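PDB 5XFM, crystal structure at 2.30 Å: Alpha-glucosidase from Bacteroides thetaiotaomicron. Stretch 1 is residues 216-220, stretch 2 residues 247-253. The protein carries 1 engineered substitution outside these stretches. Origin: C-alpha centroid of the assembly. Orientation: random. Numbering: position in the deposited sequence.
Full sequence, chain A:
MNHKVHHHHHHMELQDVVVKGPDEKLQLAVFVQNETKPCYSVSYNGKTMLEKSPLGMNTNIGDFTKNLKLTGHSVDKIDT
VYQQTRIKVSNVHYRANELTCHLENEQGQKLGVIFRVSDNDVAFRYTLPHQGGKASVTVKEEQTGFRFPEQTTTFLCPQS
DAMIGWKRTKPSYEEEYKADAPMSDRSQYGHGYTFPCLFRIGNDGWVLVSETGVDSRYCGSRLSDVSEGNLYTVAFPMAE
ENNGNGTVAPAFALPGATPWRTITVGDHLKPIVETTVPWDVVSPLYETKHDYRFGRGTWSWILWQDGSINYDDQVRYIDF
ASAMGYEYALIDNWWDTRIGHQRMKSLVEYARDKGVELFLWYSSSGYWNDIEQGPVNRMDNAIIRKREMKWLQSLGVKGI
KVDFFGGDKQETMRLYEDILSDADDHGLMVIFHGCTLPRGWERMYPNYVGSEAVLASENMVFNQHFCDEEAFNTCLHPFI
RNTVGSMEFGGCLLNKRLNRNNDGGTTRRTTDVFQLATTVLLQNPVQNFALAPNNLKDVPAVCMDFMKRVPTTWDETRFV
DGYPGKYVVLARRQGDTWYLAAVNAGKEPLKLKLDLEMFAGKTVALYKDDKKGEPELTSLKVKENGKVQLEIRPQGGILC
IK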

# COMPACT_ATOMS: atom_id res chain seq x y z
N SER A 216 -2.68 4.23 16.83
CA SER A 216 -3.81 4.52 17.70
C SER A 216 -3.86 5.98 18.17
O SER A 216 -4.88 6.43 18.67
CB SER A 216 -3.79 3.56 18.90
OG SER A 216 -2.68 3.79 19.74
N ARG A 217 -2.75 6.70 18.04
CA ARG A 217 -2.65 8.06 18.56
C ARG A 217 -3.18 9.13 17.60
O ARG A 217 -3.11 10.32 17.91
CB ARG A 217 -1.21 8.37 18.96
CG ARG A 217 -0.82 7.76 20.31
CD ARG A 217 0.68 7.70 20.52
NE ARG A 217 1.34 6.80 19.58
CZ ARG A 217 2.64 6.82 19.30
NH1 ARG A 217 3.44 7.70 19.89
NH2 ARG A 217 3.15 5.95 18.43
N TYR A 218 -3.72 8.73 16.46
CA TYR A 218 -4.25 9.71 15.52
C TYR A 218 -5.31 9.09 14.63
O TYR A 218 -5.65 7.92 14.77
CB TYR A 218 -3.12 10.28 14.65
CG TYR A 218 -3.19 11.76 14.34
CD1 TYR A 218 -2.80 12.71 15.28
CD2 TYR A 218 -3.58 12.21 13.08
CE1 TYR A 218 -2.82 14.07 15.00
CE2 TYR A 218 -3.60 13.58 12.78
CZ TYR A 218 -3.22 14.50 13.75
OH TYR A 218 -3.24 15.85 13.47
N CYS A 219 -5.84 9.89 13.71
CA CYS A 219 -6.76 9.40 12.70
C CYS A 219 -5.99 9.20 11.40
O CYS A 219 -4.89 9.75 11.24
CB CYS A 219 -7.91 10.38 12.50
SG CYS A 219 -7.35 12.02 11.97
N GLY A 220 -6.55 8.43 10.48
CA GLY A 220 -6.01 8.36 9.13
C GLY A 220 -6.46 9.60 8.39
O GLY A 220 -7.58 10.06 8.59
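Stretch 2, residues 247-253: TVAPAFA

Stretch 2 runs nearly antiparallel to stretch 1: the end-to-end directions of the touching parts, residues 217 to 219 and 248 to 252, lie 163° apart. Stretch 1 has no regular secondary structure, although Tyr218 and Cys219 are extended. Stretch 2 begins as loop or turn and becomes a strand at 251-253; its backbone is extended from Ala249 onward. The CA atom of Tyr218 lies 5.1 Å from that of Pro250, and the CA of Arg217 lies 5.8 Å from that of Phe252. No hydrogen bond joins the two backbones, so the segments do not pair as a sheet, and the contact rests on van der Waals packing, mostly of side chains but with some backbone atoms of stretch 1.

The CH-pi contact is the most clearly directed. Pro250 CG sits 3.8 Å from the centroid of the Tyr218 ring and only 13° off its normal, so a C-H group of the proline ring meets the pi cloud over one face. A compact, rigid pyrrolidine ring suits such a position. Pro250 also packs against Cys219, its CG 3.9 Å from Cys219 SG; the small, polarizable thiol fits beside an apolar ring.

The aromatic contact lies at the edge of the tyrosine ring, where Phe252 CE1 comes within 3.5 Å of Tyr218 CE1. The ring centroids are 5.8 Å apart and the planes inclined at 38°, an oblique arrangement. Phenylalanine offers a broad apolar surface here, while Tyr218 OH is hydrogen-bonded elsewhere in the structure, so its polar end is satisfied although the residue is buried.

The backbone of Arg217 completes the contact: its O lies 3.6 Å from Phe252 CD1. The end of its long side chain leads away, leaving the charged group clear of this apolar patch. In stretch 2, Pro250 and Phe252 point toward stretch 1, while Ala249 and Ala251 point away, the alternation expected of an extended chain.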

# COMPACT_ATOMS: atom_id res chain seq x y z
N THR A 247 -15.72 10.22 17.39
CA THR A 247 -15.54 11.59 16.92
C THR A 247 -14.47 11.68 15.83
O THR A 247 -13.64 10.78 15.68
CB THR A 247 -15.17 12.55 18.08
OG1 THR A 247 -14.21 11.92 18.93
CG2 THR A 247 -16.40 12.91 18.90
N VAL A 248 -14.50 12.76 15.06
CA VAL A 248 -13.56 12.97 13.96
C VAL A 248 -12.18 13.47 14.40
O VAL A 248 -11.15 12.95 13.97
CB VAL A 248 -14.14 13.99 12.95
CG1 VAL A 248 -13.06 14.50 11.99
CG2 VAL A 248 -15.31 13.38 12.20
N ALA A 249 -12.15 14.45 15.28
CA ALA A 249 -10.87 15.07 15.67
C ALA A 249 -10.04 14.15 16.55
O ALA A 249 -10.54 13.60 17.54
CB ALA A 249 -11.11 16.39 16.37
N PRO A 250 -8.77 13.93 16.17
CA PRO A 250 -7.83 13.09 16.90
C PRO A 250 -7.35 13.73 18.21
O PRO A 250 -7.17 14.94 18.29
CB PRO A 250 -6.67 12.93 15.92
CG PRO A 250 -6.70 14.17 15.12
CD PRO A 250 -8.16 14.49 14.95
N ALA A 251 -7.12 12.89 19.21
CA ALA A 251 -6.75 13.36 20.53
C ALA A 251 -5.57 12.55 21.03
O ALA A 251 -5.49 11.35 20.76
CB ALA A 251 -7.93 13.23 21.48
N PHE A 252 -4.64 13.20 21.71
CA PHE A 252 -3.50 12.47 22.28
C PHE A 252 -2.86 13.18 23.47
O PHE A 252 -3.23 14.30 23.82
CB PHE A 252 -2.45 12.20 21.19
CG PHE A 252 -2.10 13.38 20.35
CD1 PHE A 252 -2.83 13.67 19.20
CD2 PHE A 252 -1.05 14.21 20.69
CE1 PHE A 252 -2.52 14.76 18.41
CE2 PHE A 252 -0.72 15.30 19.91
CZ PHE A 252 -1.46 15.58 18.77
N ALA A 253 -1.93 12.48 24.11
CA ALA A 253 -1.24 13.00 25.28
C ALA A 253 -0.16 14.04 24.93
O ALA A 253 0.46 13.96 23.87
CB ALA A 253 -0.62 11.86 26.06